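Local coordinates for protein peptidase M42 (Thaumarchaeota archaeon SCGC AB-539-E09, PDB 5DS0) that probably removes amino-terminal residues from peptides as a cobalt-bound TET aminopeptidase of the M42 family, in an assembly of twelve subunits, at residues 19-23 with 212-216; 96-101 with 112-116; 229-235 with 309-315. All blocks are in the same frame, centred on the assembly; numbering follows the deposited sequence.

In the fold
From the N terminus, 19-23 is the turn between helices 2-15 and 24-34; it waits 188 residues for its partner, the loop 212-216 after strand 205-211. Contact 1 thus closes a long loop, and contact 2 is nested within it as a local hairpin pairing at the ends of strands 100-105 and 108-115 in the closed antiparallel barrel. Contact 3 follows in series; its segments 229-235 and 309-315 are separated by 73 residues, and strands 232-240 and 314-322 pair there in the large mixed sheet. Contacts 2 and 3 lie on opposite sides of the chain's centre, their centres about 40 Å apart; contact 1 ties the N-terminal region to the metal-binding loop.

Contact 1 (19-23 with 212-216); sequences PSGFE and VQEEV. With CO (cobalt (II) ion), chain U.
Glu23 reaches across from the turn to the backbone of Gln213 and lays its carboxylate beside Val212. CG lies beside the backbone N (chi1 -53°), and a bend at chi2 (98°) curls the carboxylate round, bringing OE1 between two amide groups. Gln213 N donates to Glu23 OE1 at 3.1 Å, a bent bond of 140°, while Gly21 N gives a second bond to the same Glu23 OE1 at 2.6 Å. The donors arrive well out of the carboxylate plane, one on either face, so one oxygen is gripped from both sides. The other oxygen, Glu23 OE2, rests 3.4 Å from Val212 CG1. An alanine here lacks the carboxylate that both N-H groups share, and is likely to leave the turn less firmly tied to the loop.

Ser20 CB meets Val216 CG1 at 3.7 Å, and Ser20 OG stands 3.5 Å from Glu215 CB. Ser20 OG hydrogen-bonds to Asp68 OD2, which also accepts from Glu215 N. Glu215 itself turns its end away and chelates cobalt through OE1 and OE2, with Asp180 and His325 completing the site.

The type II turn Pro19-Phe22 leads into helix 24-34, with Glu23 as N-cap residue; Pro19 and Phe22 pack on strand 158-161. The loop 212-216 connects strand 205-211 to helix 219-228.

Contact 2 (96-101 with 112-116); sequences LLGQRV and GIIAS
Ile114 pushes its side chain between Leu96 and Val101. Its CD1 touches Val101 CG1 at 3.8 Å, the two side chains crossing at about a right angle, and also lies 4.1 Å from Leu96 CD2. Ile114 CG1 stands beside its backbone N (chi1 -61°) and continues extended, which carries CD1 to those two methyls, while CG2 sits near the backbone of Leu96. From within the turn, Leu97 CD2 comes up against Ala115 C at 3.7 Å and lies alongside the CB of Ser116.

Backbone bonds set this register. Gly112 and Val101 form an antiparallel hydrogen-bonded pair, Val101 N giving to Gly112 O and Gly112 N to Val101 O; Arg100 and Ile113 are the adjoining non-hydrogen-bonded pair. Ile114 N meets Gln99 O at 2.9 Å in the carbonyl plane and nearly straight (171°), and the CA-H of Ile113 points at that same Gln99 O. Beyond it the strand pairing gives way to a type II turn from Leu96 to Gln99, yet Gly98 N still donates to Ile114 O at 3.0 Å.

Further out, Phe72 of strand 71-77 packs on Leu96, Val101 and Ile114, and Ile138 of strand 137-139 on Val101, consistent with these side chains facing the barrel's interior. His327 NE2 is hydrogen-bonded to Arg100 O. Arg100 NH2 leaves the hairpin altogether to bond with Ser163 OG and Pro164 O of a neighbouring subunit, whose Met175 packs on Arg100 and Ile113.

The chemistry is thus divided: main-chain bonds fix the hairpin, methyl contacts fill one side, and the Arg100 guanidinium donates hydrogen bonds to neutral oxygens across the subunit interface.

Contact 3 (229-235 with 309-315); sequences DPDVALV and RAGCPSV
Arg309 swings its guanidinium over Asp229, which follows helix 219-228. Asp229 CB lies 3.6 Å above the guanidinium plane, displaced to the edge of the group, and the two side chains cross at about a right angle. Carboxylate and guanidinium planes are turned 38° apart, leaving Asp229 OD1 3.6 Å from Arg309 NH1 but far from the plane of the guanidinium. None of the guanidinium hydrogens is aimed at OD1, so the salt bridge rests on charge alone; Arg309 NH2 donates to His226 O and NH1, weakly, to Ala225 O.

Further along, the thiol of Cys312 faces the other segment. With SG opposite the backbone N across the CA-CB bond (chi1 171°), it approaches Pro230 CG at 3.9 Å and Ala233 CB at 4.0 Å. Two residues on, Ser314 turns OG back to donate to Cys312 O at 2.8 Å, and the same OG lies 3.4 Å from Ala233 CB.

The loops holding Asp229, Pro230, Arg309 and Cys312 lead into parallel strands 232-240 and 314-322, neighbours in the mixed sheet of the probable catalytic domain. The ladder alternates: Ala233 N to Pro313 O, Val315 N to Ala233 O, then Val235 N to Val315 O, the first of them lying in the carbonyl plane.

Ala233 and Ser314 share one face, where Ile305 of helix 302-305 packs on both. On the other face Leu234 and Val315 lie side by side and point the same way, Leu234 CD2 to Val315 CG1 at 3.8 Å. Leu275 and Val279 of helix 273-285 pack on Val315, and Met63 of strand 60-66 on Leu234. Asp231 turns away from the pairing; its OD2 forms a salt bridge with Arg58 NE and a hydrogen bond with Arg60 N.

Contact 1 (19-23 with 212-216)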
loop_
_atom_site.group_PDB
_atom_site.type_symbol
_atom_site.label_atom_id
_atom_site.label_comp_id
_atom_site.label_asym_id
_atom_site.label_seq_id
_atom_site.Cartn_x
_atom_site.Cartn_y
_atom_site.Cartn_z
ATOM N N PRO C 19 -27.808 31.956 -8.923
ATOM C CA PRO C 19 -27.376 30.811 -8.117
ATOM C C PRO C 19 -28.178 30.719 -6.832
ATOM O O PRO C 19 -28.851 31.683 -6.481
ATOM C CB PRO C 19 -25.915 31.126 -7.818
ATOM C CG PRO C 19 -25.842 32.610 -7.845
ATOM C CD PRO C 19 -26.927 33.117 -8.754
ATOM N N SER C 20 -28.092 29.589 -6.130
ATOM C CA SER C 20 -28.881 29.386 -4.916
ATOM C C SER C 20 -28.688 30.545 -3.952
ATOM O O SER C 20 -27.561 30.894 -3.627
ATOM C CB SER C 20 -28.514 28.074 -4.229
ATOM O OG SER C 20 -28.698 26.983 -5.105
ATOM N N GLY C 21 -29.793 31.137 -3.494
ATOM C CA GLY C 21 -29.765 32.303 -2.598
ATOM C C GLY C 21 -29.835 33.659 -3.285
ATOM O O GLY C 21 -30.050 34.682 -2.626
ATOM N N PHE C 22 -29.620 33.677 -4.597
ATOM C CA PHE C 22 -29.548 34.921 -5.336
ATOM C C PHE C 22 -30.352 34.832 -6.624
ATOM O O PHE C 22 -29.853 35.149 -7.697
ATOM C CB PHE C 22 -28.095 35.248 -5.678
ATOM C CG PHE C 22 -27.154 35.224 -4.508
ATOM C CD1 PHE C 22 -26.663 34.028 -4.016
ATOM C CD2 PHE C 22 -26.722 36.398 -3.929
ATOM C CE1 PHE C 22 -25.782 34.003 -2.946
ATOM C CE2 PHE C 22 -25.837 36.377 -2.860
ATOM C CZ PHE C 22 -25.363 35.176 -2.370
ATOM N N GLU C 23 -31.616 34.453 -6.511
ATOM C CA GLU C 23 -32.427 34.136 -7.685
ATOM C C GLU C 23 -33.314 35.281 -8.152
ATOM O O GLU C 23 -34.202 35.064 -8.960
ATOM C CB GLU C 23 -33.304 32.903 -7.380
ATOM C CG GLU C 23 -32.511 31.709 -6.853
ATOM C CD GLU C 23 -32.495 31.527 -5.333
ATOM O OE1 GLU C 23 -32.020 30.496 -4.749
ATOM O OE2 GLU C 23 -32.910 32.484 -4.689
ATOM N N VAL C 212 -37.045 28.562 -4.953
ATOM C CA VAL C 212 -35.649 28.939 -4.751
ATOM C C VAL C 212 -34.930 27.937 -3.862
ATOM O O VAL C 212 -35.554 27.145 -3.158
ATOM C CB VAL C 212 -35.508 30.357 -4.143
ATOM C CG1 VAL C 212 -36.052 31.400 -5.109
ATOM C CG2 VAL C 212 -36.191 30.458 -2.785
ATOM N N GLN C 213 -33.607 27.980 -3.921
ATOM C CA GLN C 213 -32.751 27.213 -3.028
ATOM C C GLN C 213 -32.997 25.697 -2.977
ATOM O O GLN C 213 -32.842 25.093 -1.924
ATOM C CB GLN C 213 -32.823 27.818 -1.611
ATOM C CG GLN C 213 -32.239 29.219 -1.550
ATOM C CD GLN C 213 -32.084 29.747 -0.143
ATOM O OE1 GLN C 213 -31.537 29.087 0.747
ATOM N NE2 GLN C 213 -32.523 30.965 0.056
ATOM N N GLU C 214 -33.344 25.080 -4.108
ATOM C CA GLU C 214 -33.413 23.609 -4.187
ATOM C C GLU C 214 -32.032 22.996 -4.059
ATOM O O GLU C 214 -31.854 22.024 -3.341
ATOM C CB GLU C 214 -34.013 23.145 -5.513
ATOM C CG GLU C 214 -34.394 21.659 -5.611
ATOM C CD GLU C 214 -33.288 20.683 -6.077
ATOM O OE1 GLU C 214 -32.357 21.042 -6.853
ATOM O OE2 GLU C 214 -33.359 19.499 -5.681
ATOM N N GLU C 215 -31.047 23.574 -4.748
ATOM C CA GLU C 215 -29.744 22.931 -4.891
ATOM C C GLU C 215 -28.952 22.879 -3.569
ATOM O O GLU C 215 -27.958 22.161 -3.488
ATOM C CB GLU C 215 -28.899 23.588 -6.005
ATOM C CG GLU C 215 -29.521 23.546 -7.395
ATOM C CD GLU C 215 -29.417 22.190 -8.117
ATOM O OE1 GLU C 215 -29.226 21.170 -7.450
ATOM O OE2 GLU C 215 -29.524 22.135 -9.373
ATOM N N VAL C 216 -29.400 23.622 -2.556
ATOM C CA VAL C 216 -28.731 23.646 -1.250
ATOM C C VAL C 216 -29.558 23.017 -0.116
ATOM O O VAL C 216 -29.171 23.137 1.043
ATOM C CB VAL C 216 -28.294 25.086 -0.810
ATOM C CG1 VAL C 216 -27.269 25.663 -1.762
ATOM C CG2 VAL C 216 -29.481 26.026 -0.681
HETATM CO CO CO U . -29.876 19.963 -9.442
#

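Contact 2 (96-101 with 112-116)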
loop_
_atom_site.group_PDB
_atom_site.type_symbol
_atom_site.label_atom_id
_atom_site.label_comp_id
_atom_site.label_asym_id
_atom_site.label_seq_id
_atom_site.Cartn_x
_atom_site.Cartn_y
_atom_site.Cartn_z
ATOM N N LEU C 96 -14.591 21.640 -13.229
ATOM C CA LEU C 96 -14.407 23.028 -12.847
ATOM C C LEU C 96 -13.201 23.720 -13.465
ATOM O O LEU C 96 -13.323 24.835 -13.947
ATOM C CB LEU C 96 -14.306 23.139 -11.330
ATOM C CG LEU C 96 -15.554 22.792 -10.520
ATOM C CD1 LEU C 96 -15.241 22.858 -9.030
ATOM C CD2 LEU C 96 -16.706 23.729 -10.862
ATOM N N LEU C 97 -12.029 23.108 -13.401
ATOM C CA LEU C 97 -10.807 23.756 -13.886
ATOM C C LEU C 97 -10.908 24.258 -15.306
ATOM O O LEU C 97 -11.400 23.556 -16.207
ATOM C CB LEU C 97 -9.612 22.818 -13.810
ATOM C CG LEU C 97 -8.903 22.751 -12.458
ATOM C CD1 LEU C 97 -7.647 21.900 -12.580
ATOM C CD2 LEU C 97 -8.546 24.135 -11.938
ATOM N N GLY C 98 -10.461 25.496 -15.493
ATOM C CA GLY C 98 -10.385 26.104 -16.819
ATOM C C GLY C 98 -11.666 26.749 -17.285
ATOM O O GLY C 98 -11.736 27.229 -18.418
ATOM N N GLN C 99 -12.664 26.802 -16.402
ATOM C CA GLN C 99 -14.000 27.257 -16.780
ATOM C C GLN C 99 -14.234 28.735 -16.482
ATOM O O GLN C 99 -13.709 29.259 -15.519
ATOM C CB GLN C 99 -15.056 26.437 -16.058
ATOM C CG GLN C 99 -15.055 24.961 -16.419
ATOM C CD GLN C 99 -15.812 24.641 -17.691
ATOM O OE1 GLN C 99 -16.383 25.517 -18.346
ATOM N NE2 GLN C 99 -15.824 23.374 -18.044
ATOM N N ARG C 100 -15.021 29.390 -17.335
ATOM C CA ARG C 100 -15.311 30.804 -17.177
ATOM C C ARG C 100 -16.460 30.983 -16.221
ATOM O O ARG C 100 -17.465 30.280 -16.289
ATOM C CB ARG C 100 -15.710 31.427 -18.496
ATOM C CG ARG C 100 -14.644 31.392 -19.577
ATOM C CD ARG C 100 -15.337 31.442 -20.914
ATOM N NE ARG C 100 -14.455 31.614 -22.062
ATOM C CZ ARG C 100 -14.130 32.787 -22.612
ATOM N NH1 ARG C 100 -14.544 33.919 -22.062
ATOM N NH2 ARG C 100 -13.361 32.825 -23.699
ATOM N N VAL C 101 -16.320 31.960 -15.342
ATOM C CA VAL C 101 -17.370 32.302 -14.415
ATOM C C VAL C 101 -17.557 33.790 -14.441
ATOM O O VAL C 101 -16.736 34.522 -14.990
ATOM C CB VAL C 101 -17.035 31.861 -12.976
ATOM C CG1 VAL C 101 -16.972 30.337 -12.882
ATOM C CG2 VAL C 101 -15.732 32.486 -12.483
ATOM N N GLY C 112 -14.135 36.006 -14.775
ATOM C CA GLY C 112 -12.974 35.292 -14.281
ATOM C C GLY C 112 -12.908 33.848 -14.752
ATOM O O GLY C 112 -13.789 33.364 -15.477
ATOM N N ILE C 113 -11.845 33.173 -14.333
ATOM C CA ILE C 113 -11.551 31.831 -14.763
ATOM C C ILE C 113 -11.205 31.001 -13.552
ATOM O O ILE C 113 -10.411 31.424 -12.731
ATOM C CB ILE C 113 -10.327 31.815 -15.671
ATOM C CG1 ILE C 113 -10.550 32.697 -16.890
ATOM C CG2 ILE C 113 -10.033 30.401 -16.138
ATOM C CD1 ILE C 113 -9.269 33.029 -17.624
ATOM N N ILE C 114 -11.772 29.802 -13.452
ATOM C CA ILE C 114 -11.410 28.899 -12.367
ATOM C C ILE C 114 -10.024 28.332 -12.652
ATOM O O ILE C 114 -9.754 27.831 -13.754
ATOM C CB ILE C 114 -12.421 27.767 -12.210
ATOM C CG1 ILE C 114 -13.797 28.342 -11.871
ATOM C CG2 ILE C 114 -11.982 26.827 -11.108
ATOM C CD1 ILE C 114 -14.906 27.307 -11.782
ATOM N N ALA C 115 -9.134 28.443 -11.676
ATOM C CA ALA C 115 -7.736 28.069 -11.875
ATOM C C ALA C 115 -7.158 27.372 -10.671
ATOM O O ALA C 115 -7.738 27.391 -9.582
ATOM C CB ALA C 115 -6.909 29.299 -12.187
ATOM N N SER C 116 -6.016 26.731 -10.888
ATOM C CA SER C 116 -5.253 26.132 -9.800
ATOM C C SER C 116 -3.783 26.388 -10.034
ATOM O O SER C 116 -3.402 26.997 -11.031
ATOM C CB SER C 116 -5.499 24.629 -9.728
ATOM O OG SER C 116 -4.881 23.962 -10.811
#

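Contact 3 (229-235 with 309-315)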
loop_
_atom_site.group_PDB
_atom_site.type_symbol
_atom_site.label_atom_id
_atom_site.label_comp_id
_atom_site.label_asym_id
_atom_site.label_seq_id
_atom_site.Cartn_x
_atom_site.Cartn_y
_atom_site.Cartn_z
ATOM N N ASP C 229 -50.543 25.064 0.656
ATOM C CA ASP C 229 -51.402 23.984 1.201
ATOM C C ASP C 229 -51.970 23.135 0.058
ATOM O O ASP C 229 -53.178 23.064 -0.138
ATOM C CB ASP C 229 -52.532 24.562 2.102
ATOM C CG ASP C 229 -53.320 23.477 2.872
ATOM O OD1 ASP C 229 -52.851 22.322 2.970
ATOM O OD2 ASP C 229 -54.425 23.801 3.379
ATOM N N PRO C 230 -51.087 22.494 -0.710
ATOM C CA PRO C 230 -51.525 21.771 -1.898
ATOM C C PRO C 230 -52.180 20.431 -1.590
ATOM O O PRO C 230 -51.823 19.774 -0.601
ATOM C CB PRO C 230 -50.218 21.552 -2.655
ATOM C CG PRO C 230 -49.195 21.409 -1.576
ATOM C CD PRO C 230 -49.633 22.356 -0.491
ATOM N N ASP C 231 -53.102 20.022 -2.459
ATOM C CA ASP C 231 -53.762 18.719 -2.359
ATOM C C ASP C 231 -53.073 17.646 -3.224
ATOM O O ASP C 231 -53.213 16.443 -2.969
ATOM C CB ASP C 231 -55.232 18.853 -2.744
ATOM C CG ASP C 231 -55.996 19.741 -1.791
ATOM O OD1 ASP C 231 -56.147 19.351 -0.618
ATOM O OD2 ASP C 231 -56.422 20.851 -2.203
ATOM N N VAL C 232 -52.363 18.085 -4.257
ATOM C CA VAL C 232 -51.559 17.207 -5.089
ATOM C C VAL C 232 -50.429 18.032 -5.703
ATOM O O VAL C 232 -50.609 19.218 -5.984
ATOM C CB VAL C 232 -52.416 16.545 -6.195
ATOM C CG1 VAL C 232 -53.162 17.586 -6.992
ATOM C CG2 VAL C 232 -51.573 15.698 -7.132
ATOM N N ALA C 233 -49.280 17.403 -5.942
ATOM C CA ALA C 233 -48.129 18.123 -6.466
ATOM C C ALA C 233 -47.473 17.447 -7.664
ATOM O O ALA C 233 -47.233 16.245 -7.653
ATOM C CB ALA C 233 -47.115 18.317 -5.360
ATOM N N LEU C 234 -47.150 18.246 -8.677
ATOM C CA LEU C 234 -46.374 17.792 -9.823
ATOM C C LEU C 234 -45.067 18.552 -9.829
ATOM O O LEU C 234 -45.041 19.733 -10.122
ATOM C CB LEU C 234 -47.099 18.074 -11.120
ATOM C CG LEU C 234 -48.521 17.556 -11.255
ATOM C CD1 LEU C 234 -49.082 17.974 -12.608
ATOM C CD2 LEU C 234 -48.576 16.045 -11.089
ATOM N N VAL C 235 -43.980 17.891 -9.469
ATOM C CA VAL C 235 -42.693 18.539 -9.467
ATOM C C VAL C 235 -42.001 18.271 -10.782
ATOM O O VAL C 235 -41.938 17.133 -11.241
ATOM C CB VAL C 235 -41.840 18.046 -8.308
ATOM C CG1 VAL C 235 -40.423 18.562 -8.435
ATOM C CG2 VAL C 235 -42.452 18.507 -7.006
ATOM N N ARG C 309 -47.704 19.435 6.041
ATOM C CA ARG C 309 -48.851 19.201 6.912
ATOM C C ARG C 309 -49.106 17.691 7.109
ATOM O O ARG C 309 -48.285 17.013 7.729
ATOM C CB ARG C 309 -50.086 19.982 6.410
ATOM C CG ARG C 309 -50.067 21.462 6.777
ATOM C CD ARG C 309 -51.240 22.259 6.211
ATOM N NE ARG C 309 -50.928 23.696 6.114
ATOM C CZ ARG C 309 -50.218 24.278 5.141
ATOM N NH1 ARG C 309 -49.724 23.572 4.130
ATOM N NH2 ARG C 309 -50.008 25.584 5.173
ATOM N N ALA C 310 -50.219 17.177 6.573
ATOM C CA ALA C 310 -50.619 15.777 6.744
ATOM C C ALA C 310 -50.142 14.912 5.579
ATOM O O ALA C 310 -50.411 13.705 5.524
ATOM C CB ALA C 310 -52.137 15.683 6.879
ATOM N N GLY C 311 -49.426 15.529 4.650
ATOM C CA GLY C 311 -48.929 14.833 3.485
ATOM C C GLY C 311 -49.600 15.373 2.251
ATOM O O GLY C 311 -50.670 15.985 2.318
ATOM N N CYS C 312 -48.968 15.142 1.117
ATOM C CA CYS C 312 -49.499 15.591 -0.153
ATOM C C CYS C 312 -49.036 14.625 -1.224
ATOM O O CYS C 312 -47.831 14.477 -1.427
ATOM C CB CYS C 312 -48.984 16.996 -0.456
ATOM S SG CYS C 312 -49.376 17.564 -2.114
ATOM N N PRO C 313 -49.969 13.950 -1.904
ATOM C CA PRO C 313 -49.548 13.045 -2.973
ATOM C C PRO C 313 -48.789 13.806 -4.056
ATOM O O PRO C 313 -49.246 14.845 -4.533
ATOM C CB PRO C 313 -50.866 12.491 -3.530
ATOM C CG PRO C 313 -51.910 12.878 -2.563
ATOM C CD PRO C 313 -51.423 14.097 -1.849
ATOM N N SER C 314 -47.622 13.291 -4.429
ATOM C CA SER C 314 -46.761 13.989 -5.369
ATOM C C SER C 314 -46.061 13.032 -6.289
ATOM O O SER C 314 -45.918 11.846 -5.986
ATOM C CB SER C 314 -45.701 14.806 -4.627
ATOM O OG SER C 314 -46.285 15.536 -3.566
ATOM N N VAL C 315 -45.623 13.569 -7.418
ATOM C CA VAL C 315 -44.912 12.788 -8.396
ATOM C C VAL C 315 -43.921 13.705 -9.096
ATOM O O VAL C 315 -44.186 14.874 -9.255
ATOM C CB VAL C 315 -45.916 12.129 -9.368
ATOM C CG1 VAL C 315 -46.282 13.047 -10.522
ATOM C CG2 VAL C 315 -45.379 10.815 -9.880
#